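Local coordinates for protein TssK C (Escherichia coli, PDB 5M2Y) that forms part of the type VI secretion baseplate and, through this C-terminal domain, probably docks it onto the membrane complex, at residues A[68-73]-A[97-102]. Residues are numbered along the deposited sequence; the frame is centred on the assembly and turned at random.
Sequences SGVIIR and TDAARA
Ala99 puts its single methyl against the turn that leads into strand 70-75, and nearly everything in this contact happens around that one carbon. Two backbone carbonyls reach it: Ser68 O lies 3.6 Å from Ala99 CB and Gly69 O lies 3.7 Å from the same atom. The third partner is Val70, whose CG2 stands 4.1 Å from Ala99 CB. That branch gets there because it lies beside the backbone N, while CG1 runs anti to that nitrogen (chi1 -178°). Gly69 brings the main chain close, its CA 5.6 Å from that of Ala99, and takes a positive phi of 85°, so the chain turns just before the strand begins.

The packed side is therefore the buried methyl, which Leu67 also touches, and Val70 goes on to meet Leu95. The other side is loose. Ser68 is exposed, and its side chain stays 6.7 Å from the helix segment at its nearest approach; Asp98 is likewise exposed, its side chain coming no nearer than 6.0 Å to the turn. Farther along the strand, the residues beyond Val70 do not touch the helix segment at all.

In the fold, this joins the first turn of helix 97-106 to the start of strand 70-75, an outermost strand of the antiparallel sheet. Strand 89-95 runs between them in sequence and pairs with 70-75. Ser96 ties both sides together: its backbone hydrogen-bonds with that of Gly69, and its OG accepts the Ala99 N-H near the helix start. With just 91 Å² buried and a methyl facing carbonyl oxygens, the direct contact is van der Waals packing, and a polar link is supplied by Ser96.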
loop_
_atom_site.group_PDB
_atom_site.type_symbol
_atom_site.label_atom_id
_atom_site.label_comp_id
_atom_site.label_asym_id
_atom_site.label_seq_id
_atom_site.Cartn_x
_atom_site.Cartn_y
_atom_site.Cartn_z
ATOM N N SER A 68 9.541 -2.705 -8.532
ATOM C CA SER A 68 9.613 -4.151 -8.372
ATOM C C SER A 68 9.969 -4.481 -6.910
ATOM O O SER A 68 10.420 -3.611 -6.167
ATOM C CB SER A 68 10.620 -4.754 -9.345
ATOM O OG SER A 68 11.938 -4.367 -9.026
ATOM N N GLY A 69 9.719 -5.727 -6.520
ATOM C CA GLY A 69 9.995 -6.209 -5.171
ATOM C C GLY A 69 8.901 -5.924 -4.159
ATOM O O GLY A 69 9.157 -5.915 -2.951
ATOM N N VAL A 70 7.674 -5.675 -4.652
ATOM C CA VAL A 70 6.517 -5.427 -3.811
ATOM C C VAL A 70 5.567 -6.604 -4.005
ATOM O O VAL A 70 5.076 -6.820 -5.110
ATOM C CB VAL A 70 5.843 -4.070 -4.111
ATOM C CG1 VAL A 70 4.664 -3.816 -3.178
ATOM C CG2 VAL A 70 6.847 -2.932 -4.030
ATOM N N ILE A 71 5.374 -7.406 -2.947
ATOM C CA ILE A 71 4.467 -8.538 -2.999
ATOM C C ILE A 71 3.332 -8.206 -2.057
ATOM O O ILE A 71 3.559 -7.962 -0.881
ATOM C CB ILE A 71 5.129 -9.893 -2.648
ATOM C CG1 ILE A 71 6.322 -10.181 -3.557
ATOM C CG2 ILE A 71 4.105 -11.033 -2.745
ATOM C CD1 ILE A 71 7.264 -11.290 -3.040
ATOM N N ILE A 72 2.119 -8.162 -2.593
ATOM C CA ILE A 72 0.926 -7.872 -1.814
ATOM C C ILE A 72 0.366 -9.209 -1.358
ATOM O O ILE A 72 0.055 -10.058 -2.181
ATOM C CB ILE A 72 -0.074 -7.016 -2.633
ATOM C CG1 ILE A 72 0.550 -5.634 -2.953
ATOM C CG2 ILE A 72 -1.398 -6.865 -1.884
ATOM C CD1 ILE A 72 -0.230 -4.780 -3.964
ATOM N N ARG A 73 0.291 -9.409 -0.044
ATOM C CA ARG A 73 -0.221 -10.669 0.491
ATOM C C ARG A 73 -1.484 -10.460 1.306
ATOM O O ARG A 73 -1.476 -9.638 2.226
ATOM C CB ARG A 73 0.818 -11.365 1.375
ATOM C CG ARG A 73 2.160 -11.580 0.734
ATOM C CD ARG A 73 2.977 -12.589 1.510
ATOM N NE ARG A 73 4.353 -12.669 1.020
ATOM C CZ ARG A 73 4.741 -13.491 0.057
ATOM N NH1 ARG A 73 3.888 -14.320 -0.514
ATOM N NH2 ARG A 73 6.014 -13.489 -0.327
ATOM N N THR A 97 14.476 -5.503 0.041
ATOM C CA THR A 97 15.383 -4.515 0.618
ATOM C C THR A 97 15.394 -3.246 -0.244
ATOM O O THR A 97 15.230 -2.154 0.295
ATOM C CB THR A 97 16.781 -5.128 0.796
ATOM O OG1 THR A 97 16.662 -6.283 1.629
ATOM C CG2 THR A 97 17.784 -4.140 1.384
ATOM N N ASP A 98 15.527 -3.412 -1.574
ATOM C CA ASP A 98 15.560 -2.317 -2.541
ATOM C C ASP A 98 14.262 -1.529 -2.602
ATOM O O ASP A 98 14.315 -0.301 -2.672
ATOM C CB ASP A 98 15.963 -2.822 -3.938
ATOM C CG ASP A 98 17.408 -3.270 -4.064
ATOM O OD1 ASP A 98 18.188 -3.054 -3.107
ATOM O OD2 ASP A 98 17.759 -3.821 -5.120
ATOM N N ALA A 99 13.105 -2.221 -2.561
ATOM C CA ALA A 99 11.792 -1.571 -2.618
ATOM C C ALA A 99 11.543 -0.651 -1.433
ATOM O O ALA A 99 11.167 0.495 -1.636
ATOM C CB ALA A 99 10.691 -2.608 -2.709
ATOM N N ALA A 100 11.779 -1.150 -0.208
ATOM C CA ALA A 100 11.619 -0.408 1.041
ATOM C C ALA A 100 12.519 0.825 1.052
ATOM O O ALA A 100 12.046 1.921 1.341
ATOM C CB ALA A 100 11.959 -1.307 2.213
ATOM N N ARG A 101 13.794 0.647 0.681
ATOM C CA ARG A 101 14.768 1.722 0.606
ATOM C C ARG A 101 14.340 2.777 -0.417
ATOM O O ARG A 101 14.388 3.954 -0.097
ATOM C CB ARG A 101 16.169 1.156 0.267
ATOM C CG ARG A 101 17.292 2.199 0.201
ATOM C CD ARG A 101 18.645 1.565 -0.072
ATOM N N ALA A 102 13.894 2.357 -1.625
ATOM C CA ALA A 102 13.461 3.264 -2.696
ATOM C C ALA A 102 12.320 4.171 -2.261
ATOM O O ALA A 102 12.372 5.358 -2.543
ATOM C CB ALA A 102 13.068 2.479 -3.946
#